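Local coordinates for putative Acetyltransferase from the GNAT family (Novosphingobium aromaticivorans DSM 12444, PDB 3EC4), which probably transfers acyl groups to an acceptor not yet identified, as a putative acetyltransferase of the GNAT family, at residues V102-G105 with E111-A114; Q133-R138 with I179-A184; A147-R152 with A187-V192; P193-Y198 with R206-L211. One frame throughout, in Å; residues are numbered along the deposited sequence. Where two conformers were deposited one is given.

Contact 1. Residues V102-G105 with E111-A114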
loop_
_atom_site.group_PDB
_atom_site.type_symbol
_atom_site.label_atom_id
_atom_site.label_comp_id
_atom_site.label_asym_id
_atom_site.label_seq_id
_atom_site.Cartn_x
_atom_site.Cartn_y
_atom_site.Cartn_z
ATOM N N VAL A 102 12.049 -16.088 0.263
ATOM C CA VAL A 102 12.895 -15.757 -0.886
ATOM C C VAL A 102 12.571 -14.376 -1.449
ATOM O O VAL A 102 11.423 -13.968 -1.490
ATOM C CB VAL A 102 12.760 -16.832 -2.027
ATOM C CG1 VAL A 102 13.240 -18.228 -1.543
ATOM C CG2 VAL A 102 11.320 -16.922 -2.546
ATOM N N ALA A 103 13.593 -13.625 -1.847
ATOM C CA ALA A 103 13.382 -12.377 -2.569
ATOM C C ALA A 103 12.743 -12.673 -3.946
ATOM O O ALA A 103 13.132 -13.610 -4.647
ATOM C CB ALA A 103 14.704 -11.613 -2.747
ATOM N N LEU A 104 11.755 -11.874 -4.325
ATOM C CA LEU A 104 11.136 -11.985 -5.629
ATOM C C LEU A 104 11.713 -10.965 -6.600
ATOM O O LEU A 104 12.247 -9.937 -6.202
ATOM C CB LEU A 104 9.634 -11.795 -5.511
ATOM C CG LEU A 104 8.989 -12.837 -4.572
ATOM C CD1 LEU A 104 7.492 -12.575 -4.436
ATOM C CD2 LEU A 104 9.292 -14.265 -5.014
ATOM N N GLY A 105 11.561 -11.225 -7.883
ATOM C CA GLY A 105 12.045 -10.306 -8.898
ATOM C C GLY A 105 11.307 -10.438 -10.197
ATOM O O GLY A 105 10.251 -11.047 -10.247
ATOM N N GLU A 111 3.547 -14.882 -11.831
ATOM C CA GLU A 111 2.983 -15.547 -10.659
ATOM C C GLU A 111 2.518 -14.596 -9.579
ATOM O O GLU A 111 1.517 -14.886 -8.911
ATOM C CB GLU A 111 3.986 -16.535 -10.071
ATOM C CG GLU A 111 4.127 -17.751 -10.921
ATOM C CD GLU A 111 5.273 -18.634 -10.491
ATOM O OE1 GLU A 111 6.465 -18.269 -10.778
ATOM O OE2 GLU A 111 4.976 -19.687 -9.867
HETATM N N MSE A 112 3.239 -13.480 -9.387
HETATM C CA MSE A 112 2.842 -12.418 -8.447
HETATM C C MSE A 112 1.550 -11.777 -8.893
HETATM O O MSE A 112 0.630 -11.531 -8.115
HETATM C CB MSE A 112 3.932 -11.346 -8.400
HETATM C CG MSE A 112 5.248 -11.845 -7.668
HETATM SE SE MSE A 112 6.713 -10.573 -7.975
HETATM C CE MSE A 112 6.194 -9.244 -6.726
ATOM N N THR A 113 1.485 -11.518 -10.186
ATOM C CA THR A 113 0.264 -10.971 -10.776
ATOM C C THR A 113 -0.960 -11.869 -10.613
ATOM O O THR A 113 -2.038 -11.389 -10.252
ATOM C CB THR A 113 0.534 -10.610 -12.228
ATOM O OG1 THR A 113 1.425 -9.492 -12.238
ATOM C CG2 THR A 113 -0.793 -10.239 -12.925
ATOM N N ALA A 114 -0.835 -13.157 -10.890
ATOM C CA ALA A 114 -1.950 -14.088 -10.701
ATOM C C ALA A 114 -2.417 -14.060 -9.248
ATOM O O ALA A 114 -3.616 -13.984 -8.974
ATOM C CB ALA A 114 -1.572 -15.469 -11.050
#

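Contact 2. Residues Q133-R138 with I179-A184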
loop_
_atom_site.group_PDB
_atom_site.type_symbol
_atom_site.label_atom_id
_atom_site.label_comp_id
_atom_site.label_asym_id
_atom_site.label_seq_id
_atom_site.Cartn_x
_atom_site.Cartn_y
_atom_site.Cartn_z
ATOM N N GLN A 133 10.889 -3.711 -2.500
ATOM C CA GLN A 133 11.260 -5.120 -2.339
ATOM C C GLN A 133 10.039 -5.960 -2.067
ATOM O O GLN A 133 9.237 -5.638 -1.195
ATOM C CB GLN A 133 12.215 -5.295 -1.173
ATOM C CG GLN A 133 12.749 -6.729 -1.017
ATOM C CD GLN A 133 13.626 -7.155 -2.156
ATOM O OE1 GLN A 133 14.559 -6.440 -2.513
ATOM N NE2 GLN A 133 13.330 -8.312 -2.755
ATOM N N PHE A 134 9.968 -7.097 -2.751
ATOM C CA PHE A 134 9.005 -8.144 -2.501
ATOM C C PHE A 134 9.655 -9.454 -2.110
ATOM O O PHE A 134 10.761 -9.790 -2.571
ATOM C CB PHE A 134 8.114 -8.325 -3.746
ATOM C CG PHE A 134 6.937 -7.388 -3.764
ATOM C CD1 PHE A 134 7.107 -6.064 -4.134
ATOM C CD2 PHE A 134 5.687 -7.816 -3.373
ATOM C CE1 PHE A 134 6.028 -5.176 -4.101
ATOM C CE2 PHE A 134 4.604 -6.929 -3.343
ATOM C CZ PHE A 134 4.777 -5.628 -3.723
ATOM N N TYR A 135 9.002 -10.161 -1.191
ATOM C CA TYR A 135 9.420 -11.469 -0.751
ATOM C C TYR A 135 8.270 -12.446 -0.960
ATOM O O TYR A 135 7.082 -12.051 -1.038
ATOM C CB TYR A 135 9.809 -11.412 0.725
ATOM C CG TYR A 135 11.107 -10.647 0.986
ATOM C CD1 TYR A 135 12.318 -11.229 0.741
ATOM C CD2 TYR A 135 11.098 -9.339 1.451
ATOM C CE1 TYR A 135 13.504 -10.551 0.983
ATOM C CE2 TYR A 135 12.287 -8.653 1.693
ATOM C CZ TYR A 135 13.483 -9.282 1.447
ATOM O OH TYR A 135 14.700 -8.625 1.653
ATOM N N GLY A 136 8.627 -13.719 -1.060
ATOM C CA GLY A 136 7.651 -14.753 -1.276
ATOM C C GLY A 136 8.014 -16.006 -0.526
ATOM O O GLY A 136 9.123 -16.152 -0.046
ATOM N N VAL A 137 7.050 -16.906 -0.491
ATOM C CA VAL A 137 7.282 -18.270 -0.063
ATOM C C VAL A 137 6.753 -19.188 -1.150
ATOM O O VAL A 137 5.669 -18.953 -1.704
ATOM C CB VAL A 137 6.610 -18.622 1.292
ATOM C CG1 VAL A 137 6.997 -20.032 1.714
ATOM C CG2 VAL A 137 7.006 -17.634 2.372
ATOM N N ARG A 138 7.532 -20.222 -1.448
ATOM C CA ARG A 138 7.153 -21.223 -2.453
ATOM C C ARG A 138 6.829 -22.540 -1.785
ATOM O O ARG A 138 7.530 -22.957 -0.878
ATOM C CB ARG A 138 8.262 -21.418 -3.496
ATOM C CG ARG A 138 8.508 -20.147 -4.309
ATOM C CD ARG A 138 8.893 -20.414 -5.766
ATOM N NE ARG A 138 8.694 -19.201 -6.563
ATOM C CZ ARG A 138 7.836 -19.068 -7.585
ATOM N NH1 ARG A 138 7.089 -20.081 -7.997
ATOM N NH2 ARG A 138 7.735 -17.906 -8.215
ATOM N N ILE A 179 5.657 -10.587 6.479
ATOM C CA ILE A 179 5.737 -9.270 7.118
ATOM C C ILE A 179 7.053 -9.125 7.914
ATOM O O ILE A 179 7.732 -8.102 7.833
ATOM C CB ILE A 179 4.492 -8.982 7.988
ATOM C CG1 ILE A 179 3.251 -8.864 7.094
ATOM C CG2 ILE A 179 4.723 -7.669 8.818
ATOM C CD1 ILE A 179 1.888 -9.081 7.760
ATOM N N ARG A 180 7.404 -10.131 8.697
ATOM C CA ARG A 180 8.685 -10.110 9.421
ATOM C C ARG A 180 9.857 -9.829 8.494
ATOM O O ARG A 180 10.740 -9.054 8.835
ATOM C CB ARG A 180 8.956 -11.431 10.128
ATOM C CG ARG A 180 8.080 -11.718 11.376
ATOM C CD ARG A 180 8.425 -13.080 11.892
ATOM N NE ARG A 180 7.773 -13.542 13.117
ATOM C CZ ARG A 180 8.147 -13.176 14.342
ATOM N NH1 ARG A 180 9.123 -12.313 14.515
ATOM N NH2 ARG A 180 7.530 -13.677 15.407
ATOM N N LYS A 181 9.897 -10.493 7.354
ATOM C CA LYS A 181 11.008 -10.315 6.425
ATOM C C LYS A 181 11.033 -8.899 5.868
ATOM O O LYS A 181 12.062 -8.234 5.820
ATOM C CB LYS A 181 10.917 -11.317 5.297
ATOM C CG LYS A 181 12.138 -11.289 4.387
ATOM C CD LYS A 181 13.413 -11.753 5.055
ATOM C CE LYS A 181 14.538 -11.777 4.040
ATOM N NZ LYS A 181 15.793 -12.152 4.634
ATOM N N VAL A 182 9.889 -8.415 5.433
ATOM C CA VAL A 182 9.831 -7.046 4.916
ATOM C C VAL A 182 10.328 -5.984 5.959
ATOM O O VAL A 182 11.125 -5.085 5.626
ATOM C CB VAL A 182 8.377 -6.705 4.420
ATOM C CG1 VAL A 182 8.292 -5.142 4.124
ATOM C CG2 VAL A 182 7.997 -7.501 3.169
ATOM N N ILE A 183 9.849 -6.079 7.210
ATOM C CA ILE A 183 10.186 -5.090 8.243
ATOM C C ILE A 183 11.650 -5.182 8.731
ATOM O O ILE A 183 12.214 -4.187 9.102
ATOM C CB ILE A 183 9.173 -5.056 9.414
ATOM C CG1 ILE A 183 9.209 -6.323 10.256
ATOM C CG2 ILE A 183 7.765 -4.726 8.883
ATOM C CD1 ILE A 183 8.203 -6.292 11.472
ATOM N N ALA A 184 12.248 -6.379 8.606
ATOM C CA ALA A 184 13.659 -6.582 8.870
ATOM C C ALA A 184 14.495 -5.740 7.906
ATOM O O ALA A 184 15.502 -5.126 8.302
ATOM C CB ALA A 184 13.978 -8.040 8.740
#

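Contact 3. Residues A147-R152 with A187-V192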
loop_
_atom_site.group_PDB
_atom_site.type_symbol
_atom_site.label_atom_id
_atom_site.label_comp_id
_atom_site.label_asym_id
_atom_site.label_seq_id
_atom_site.Cartn_x
_atom_site.Cartn_y
_atom_site.Cartn_z
ATOM N N ALA A 147 4.676 -10.561 0.067
ATOM C CA ALA A 147 4.507 -9.252 0.701
ATOM C C ALA A 147 5.622 -8.351 0.213
ATOM O O ALA A 147 6.694 -8.815 -0.170
ATOM C CB ALA A 147 4.537 -9.321 2.244
ATOM N N GLY A 148 5.375 -7.050 0.287
ATOM C CA GLY A 148 6.312 -6.095 -0.230
ATOM C C GLY A 148 6.267 -4.746 0.446
ATOM O O GLY A 148 5.623 -4.546 1.498
ATOM N N GLU A 149 6.941 -3.829 -0.216
ATOM C CA GLU A 149 7.039 -2.434 0.171
ATOM C C GLU A 149 6.282 -1.546 -0.786
ATOM O O GLU A 149 6.251 -1.817 -1.988
ATOM C CB GLU A 149 8.491 -1.999 0.159
ATOM C CG GLU A 149 9.392 -2.878 1.002
ATOM C CD GLU A 149 10.837 -2.516 0.900
ATOM O OE1 GLU A 149 11.293 -2.143 -0.196
ATOM O OE2 GLU A 149 11.547 -2.648 1.929
ATOM N N ARG A 150 5.728 -0.456 -0.270
ATOM C CA ARG A 150 5.036 0.502 -1.126
ATOM C C ARG A 150 5.418 1.953 -0.830
ATOM O O ARG A 150 6.552 2.344 -1.136
ATOM C CB ARG A 150 3.536 0.212 -1.113
ATOM C CG ARG A 150 2.742 0.812 -2.235
ATOM C CD ARG A 150 1.314 0.322 -2.252
ATOM N NE ARG A 150 0.540 0.797 -1.134
ATOM C CZ ARG A 150 -0.741 0.480 -0.921
ATOM N NH1 ARG A 150 -1.433 -0.314 -1.746
ATOM N NH2 ARG A 150 -1.346 0.942 0.134
HETATM N N MSE A 151 4.511 2.771 -0.282
HETATM C CA MSE A 151 4.756 4.216 -0.201
HETATM C C MSE A 151 5.831 4.583 0.823
HETATM O O MSE A 151 6.061 3.880 1.833
HETATM C CB MSE A 151 3.470 4.997 0.116
HETATM C CG MSE A 151 2.380 4.734 -0.847
HETATM SE SE MSE A 151 0.875 5.915 -0.581
HETATM C CE MSE A 151 -0.524 4.596 -0.969
ATOM N N ARG A 152 6.494 5.696 0.551
ATOM C CA ARG A 152 7.529 6.216 1.429
ATOM C C ARG A 152 7.294 7.706 1.635
ATOM O O ARG A 152 7.835 8.506 0.913
ATOM C CB ARG A 152 8.905 5.972 0.827
ATOM C CG ARG A 152 9.253 4.478 0.777
ATOM C CD ARG A 152 10.471 4.206 -0.046
ATOM N NE ARG A 152 10.712 2.782 -0.094
ATOM C CZ ARG A 152 11.388 2.094 0.808
ATOM N NH1 ARG A 152 12.024 2.712 1.789
ATOM N NH2 ARG A 152 11.483 0.769 0.683
ATOM N N ALA A 187 14.084 -2.102 8.841
ATOM C CA ALA A 187 14.937 -1.944 10.019
ATOM C C ALA A 187 16.410 -1.803 9.691
ATOM O O ALA A 187 17.078 -0.928 10.257
ATOM C CB ALA A 187 14.714 -3.102 10.995
ATOM N N ALA A 188 16.936 -2.668 8.814
ATOM C CA ALA A 188 18.316 -2.656 8.409
ATOM C C ALA A 188 18.704 -1.276 7.861
ATOM O O ALA A 188 19.813 -0.815 8.114
ATOM C CB ALA A 188 18.628 -3.723 7.362
ATOM N N ARG A 189 17.773 -0.637 7.133
ATOM C CA ARG A 189 17.985 0.688 6.561
ATOM C C ARG A 189 17.622 1.846 7.509
ATOM O O ARG A 189 17.764 3.008 7.158
ATOM C CB ARG A 189 17.189 0.819 5.225
ATOM C CG ARG A 189 17.581 -0.150 4.147
ATOM C CD ARG A 189 16.931 0.111 2.798
ATOM N NE ARG A 189 15.471 0.119 2.913
ATOM C CZ ARG A 189 14.663 -0.899 2.680
ATOM N NH1 ARG A 189 15.086 -2.056 2.203
ATOM N NH2 ARG A 189 13.361 -0.749 2.901
ATOM N N GLY A 190 17.181 1.550 8.723
ATOM C CA GLY A 190 16.806 2.613 9.660
ATOM C C GLY A 190 15.482 3.283 9.356
ATOM O O GLY A 190 15.276 4.438 9.712
ATOM N N GLU A 191 14.595 2.547 8.708
ATOM C CA GLU A 191 13.263 3.014 8.393
ATOM C C GLU A 191 12.260 2.384 9.348
ATOM O O GLU A 191 12.412 1.228 9.795
ATOM C CB GLU A 191 12.858 2.649 6.958
ATOM C CG GLU A 191 13.784 3.220 5.917
ATOM C CD GLU A 191 13.741 2.455 4.606
ATOM O OE1 GLU A 191 12.913 1.523 4.450
ATOM O OE2 GLU A 191 14.550 2.793 3.732
ATOM N N VAL A 192 11.225 3.157 9.624
ATOM C CA VAL A 192 10.120 2.759 10.430
ATOM C C VAL A 192 8.969 2.233 9.517
ATOM O O VAL A 192 8.458 2.962 8.610
ATOM C CB VAL A 192 9.607 3.960 11.297
ATOM C CG1 VAL A 192 8.312 3.564 12.044
ATOM C CG2 VAL A 192 10.690 4.559 12.252
#

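Contact 4. Residues P193-Y198 with R206-L211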
loop_
_atom_site.group_PDB
_atom_site.type_symbol
_atom_site.label_atom_id
_atom_site.label_comp_id
_atom_site.label_asym_id
_atom_site.label_seq_id
_atom_site.Cartn_x
_atom_site.Cartn_y
_atom_site.Cartn_z
ATOM N N PRO A 193 8.570 0.958 9.714
ATOM C CA PRO A 193 7.427 0.403 9.015
ATOM C C PRO A 193 6.136 1.018 9.462
ATOM O O PRO A 193 5.972 1.325 10.640
ATOM C CB PRO A 193 7.445 -1.098 9.398
ATOM C CG PRO A 193 8.833 -1.353 9.922
ATOM C CD PRO A 193 9.249 -0.071 10.543
ATOM N N TYR A 194 5.229 1.182 8.514
ATOM C CA TYR A 194 3.820 1.491 8.789
ATOM C C TYR A 194 2.935 0.749 7.799
ATOM O O TYR A 194 3.401 0.260 6.769
ATOM C CB TYR A 194 3.590 3.006 8.723
ATOM C CG TYR A 194 3.416 3.538 7.336
ATOM C CD1 TYR A 194 4.511 3.801 6.534
ATOM C CD2 TYR A 194 2.159 3.842 6.858
ATOM C CE1 TYR A 194 4.334 4.288 5.234
ATOM C CE2 TYR A 194 1.978 4.334 5.611
ATOM C CZ TYR A 194 3.084 4.555 4.793
ATOM O OH TYR A 194 2.897 5.060 3.525
ATOM N N LEU A 195 1.641 0.680 8.086
ATOM C CA LEU A 195 0.699 0.051 7.195
ATOM C C LEU A 195 -0.671 0.562 7.491
ATOM O O LEU A 195 -0.895 1.226 8.480
ATOM C CB LEU A 195 0.745 -1.473 7.318
ATOM C CG LEU A 195 0.466 -2.083 8.712
ATOM C CD1 LEU A 195 -1.030 -2.113 9.022
ATOM C CD2 LEU A 195 1.091 -3.492 8.863
ATOM N N HIS A 196 -1.581 0.282 6.585
ATOM C CA HIS A 196 -2.999 0.499 6.813
ATOM C C HIS A 196 -3.711 -0.831 6.824
ATOM O O HIS A 196 -3.404 -1.710 5.998
ATOM C CB HIS A 196 -3.635 1.370 5.709
ATOM C CG HIS A 196 -3.087 2.766 5.641
ATOM N ND1 HIS A 196 -2.116 3.139 4.740
ATOM C CD2 HIS A 196 -3.345 3.870 6.391
ATOM C CE1 HIS A 196 -1.807 4.413 4.927
ATOM N NE2 HIS A 196 -2.551 4.881 5.912
ATOM N N SER A 197 -4.667 -0.984 7.733
ATOM C CA SER A 197 -5.641 -2.069 7.672
ATOM C C SER A 197 -6.996 -1.450 7.431
ATOM O O SER A 197 -7.210 -0.363 7.885
ATOM C CB SER A 197 -5.695 -2.775 9.013
ATOM O OG SER A 197 -6.572 -3.903 9.009
ATOM N N TYR A 198 -7.939 -2.201 6.875
ATOM C CA TYR A 198 -9.326 -1.811 6.993
ATOM C C TYR A 198 -9.625 -1.782 8.482
ATOM O O TYR A 198 -9.146 -2.665 9.212
ATOM C CB TYR A 198 -10.254 -2.788 6.268
ATOM C CG TYR A 198 -10.131 -2.700 4.780
ATOM C CD1 TYR A 198 -10.809 -1.703 4.087
ATOM C CD2 TYR A 198 -9.293 -3.535 4.065
ATOM C CE1 TYR A 198 -10.714 -1.580 2.749
ATOM C CE2 TYR A 198 -9.187 -3.411 2.668
ATOM C CZ TYR A 198 -9.891 -2.411 2.033
ATOM O OH TYR A 198 -9.850 -2.247 0.669
ATOM N N ARG A 206 -5.043 -7.537 15.021
ATOM C CA ARG A 206 -4.407 -8.366 16.036
ATOM C C ARG A 206 -3.119 -8.976 15.537
ATOM O O ARG A 206 -2.146 -9.037 16.290
ATOM C CB ARG A 206 -5.375 -9.479 16.516
ATOM C CG ARG A 206 -6.519 -8.984 17.382
ATOM C CD ARG A 206 -7.309 -10.152 17.989
ATOM N NE ARG A 206 -7.916 -11.070 17.019
ATOM C CZ ARG A 206 -9.179 -11.001 16.571
ATOM N NH1 ARG A 206 -9.986 -10.035 16.960
ATOM N NH2 ARG A 206 -9.624 -11.901 15.703
ATOM N N LEU A 207 -3.084 -9.383 14.271
ATOM C CA LEU A 207 -1.893 -9.959 13.708
ATOM C C LEU A 207 -0.812 -8.904 13.699
ATOM O O LEU A 207 0.306 -9.128 14.177
ATOM C CB LEU A 207 -2.119 -10.483 12.290
ATOM C CG LEU A 207 -0.872 -10.720 11.458
ATOM C CD1 LEU A 207 0.040 -11.789 12.138
ATOM C CD2 LEU A 207 -1.238 -11.124 10.030
ATOM N N TYR A 208 -1.166 -7.729 13.184
ATOM C CA TYR A 208 -0.189 -6.629 13.128
ATOM C C TYR A 208 0.296 -6.208 14.498
ATOM O O TYR A 208 1.492 -5.983 14.661
ATOM C CB TYR A 208 -0.744 -5.447 12.345
ATOM C CG TYR A 208 -1.174 -5.792 10.950
ATOM C CD1 TYR A 208 -0.444 -6.664 10.143
ATOM C CD2 TYR A 208 -2.334 -5.231 10.429
ATOM C CE1 TYR A 208 -0.890 -6.987 8.853
ATOM C CE2 TYR A 208 -2.755 -5.529 9.146
ATOM C CZ TYR A 208 -2.044 -6.401 8.368
ATOM O OH TYR A 208 -2.540 -6.661 7.106
ATOM N N GLU A 209 -0.597 -6.067 15.473
ATOM C CA GLU A 209 -0.175 -5.854 16.869
ATOM C C GLU A 209 0.849 -6.886 17.345
ATOM O O GLU A 209 1.813 -6.540 18.031
ATOM C CB GLU A 209 -1.386 -5.830 17.810
ATOM C CG GLU A 209 -2.191 -4.579 17.649
ATOM C CD GLU A 209 -3.513 -4.648 18.414
ATOM O OE1 GLU A 209 -3.934 -5.738 18.821
ATOM O OE2 GLU A 209 -4.092 -3.582 18.610
ATOM N N SER A 210 0.666 -8.148 16.975
ATOM C CA SER A 210 1.580 -9.209 17.391
ATOM C C SER A 210 2.931 -9.148 16.674
ATOM O O SER A 210 3.888 -9.820 17.065
ATOM C CB SER A 210 0.897 -10.582 17.241
ATOM O OG SER A 210 -0.354 -10.571 17.925
ATOM N N LEU A 211 3.005 -8.359 15.618
ATOM C CA LEU A 211 4.229 -8.171 14.836
ATOM C C LEU A 211 4.865 -6.817 15.134
ATOM O O LEU A 211 5.774 -6.391 14.425
ATOM C CB LEU A 211 3.907 -8.272 13.343
ATOM C CG LEU A 211 3.576 -9.693 12.859
ATOM C CD1 LEU A 211 3.014 -9.527 11.410
ATOM C CD2 LEU A 211 4.788 -10.549 12.920
HETATM O O HOH W 1 -3.707 -4.756 5.701
#

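Contact 1. Residues V102-G105 with E111-A114
Leu104 and Met112 meet where edge strand 102-103 of the mixed sheet gives way to helix 109-118. A strand followed directly by a helix is how the GNAT fold usually opens. Met112 was deposited as selenomethionine.

The contact is mainly apolar. The two side chains lie alongside one another, each pointing back past the other. Leu104 offers a branch tip, and its CD1 lies 4.0 Å from Met112 CG. The selenium sits deeper along the leucine, with Met112 SE 4.0 Å from Leu104 CB. The Met112 chain runs out from the helix and then bends at its last torsion (chi3 78°). This bend carries CE onto the Phe134 ring of the next strand in the sheet. Leu143 and Met146 of strand 142-149 touch both Leu104 and Met112.

Polar ties lie around this core. Glu111 forms a salt bridge with Arg138, and the backbone of Leu104 bonds to that of Phe134, so both segments are also tied to strand 134-139. Gly105 reaches the selenium by its carbonyl alone: Gly105 O lies 4.2 Å from Met112 SE, a plain van der Waals approach.

Contact 2. Residues Q133-R138 with I179-A184
In the layered alpha/beta arrangement of the GNAT fold, Tyr135 of strand 134-139 meets Lys181 and Val182 of helix 174-188. In GNAT relatives the helix in this place receives the pyrophosphate of acetyl-CoA at its N-terminal end. The present contact lies further along it.

The Lys181 and Tyr135 side chains run roughly perpendicular to each other. The methylene Lys181 CG stands over the middle of one face, 3.5 Å from the centroid of the Tyr135 ring and only 4° off the normal. This is a CH-pi contact. The bend at chi2 (67°) then turns the lysine chain along the ring, and Lys181 CE comes to 3.5 Å from Tyr135 CE1. Val182 approaches differently. Its CG2 lies at the ring edge, near the plane, 4.0 Å from Tyr135 CD2. The opposite face has the Gln133 amide near its rim. That amide is held by a bond from Gln133 NE2 to Phe134 O of 3.0 Å, with the donor above the carbonyl plane. An alanine in place of Tyr135 would remove the ring and would probably leave the Lys181 methylenes without their support and free to turn.

Ile101 touches both Tyr135 and Lys181, and Ala103 of the edge strand also packs on Tyr135. On the inner side of the helix, Val182 packs on Ala147 and Glu149 of strand 142-149 and on Val160 of strand 157-165.

Contact 3. Residues A147-R152 with A187-V192
The backbones stay well apart here, with the CA atoms of Arg152 and Glu191 the nearest pair at 9.6 Å, and long side chains bridge the distance. Four of them, Glu149, Arg152, Arg189 and Glu191, form a salt-bridge network. In the GNAT fold it joins the end of strand 142-149 and the loop after it to the turn that closes helix 174-188. The helix stops in a Schellman motif, where Gly190 takes a positive phi of 75°.

Arg189 grips Glu191 side-on with two nitrogens. Arg189 NE bonds to Glu191 OE2 at 2.9 Å, and Arg189 NH2 bonds to Glu191 OE1 at 2.8 Å. The same Arg189 NH2 reaches across to Glu149 OE2, also at 2.8 Å, in a fairly straight bond (163°). This carboxylate oxygen lies in the guanidinium plane, while the nitrogen comes from above the carboxylate plane. The other oxygen, Glu149 OE1, pairs with Arg152 NH2 at 3.0 Å and also accepts from Gln133 N.

Arg152 is stretched out from CG to NE, which brings its guanidinium between the two carboxylates. Its NH2 comes 3.3 Å from Arg189 NH2, a close pair of donors that the carboxylates probably make tolerable. Arg152 NH1 completes the network at 3.0 Å from Glu191 OE1, and reaches it from the face opposite to that used by Arg189 NH2.

Contact 4. Residues P193-Y198 with R206-L211
Leu195 of strand 192-198 packs against Tyr208 of helix 202-210, the strand and helix that follow each other late in the GNAT fold.

The apolar contacts lie on the ring. Leu195 spreads both methyls over one face. Leu195 CD2 is 3.8 Å from the centroid of the Tyr208 ring, a CH-pi contact 14° off the normal, and Leu195 CD1 lies 3.7 Å from Tyr208 CD2. The leucine CG sits between the backbone N and the carbonyl carbon (chi1 58°), a less common leucine position that points both methyls at the ring. Ser197 meets the ring edge instead, with its CB 4.0 Å from Tyr208 CE2. Met87 touches both Leu195 and Tyr208, and Ile179 of helix 174-188 also packs on the tyrosine.

Within the strand, Ser197 OG bonds to Tyr198 O at 2.9 Å. One polar link crosses the contact, through a water: it is 2.6 Å from Tyr208 OH and donates to His196 O at 3.1 Å. A phenylalanine in place of Tyr208 could keep the face contact but would probably leave the water without its hydroxyl partner, breaking the bridge to His196 O.

In many GNAT relatives a tyrosine on the corresponding helix lies near the acetyl-CoA thioester. No such role is established for Tyr208, but its chemistry is divided: Leu195 packs on one face of the ring, and the hydroxyl is tied to the strand through one water.

From the N terminus, contact 1 comes first and closes a short loop of five residues between strand 102-103 and helix 109-118. The chain then enters strand 134-139, which opens contact 2, and strand 142-149, which opens contact 3. Contact 2 closes on helix 174-188 and contact 3 on the turn at its C-terminal end, in the same order, so these two contacts cross. They tie neighbouring strands of the sheet to one helix and its exit. Contact 4 follows in series and closes the turn from strand 192-198 to helix 202-210. Ile183 in contact 2 touches Pro193 in contact 4. Contact 1 reaches contact 2 through strand pairing, but lies well away from contact 4.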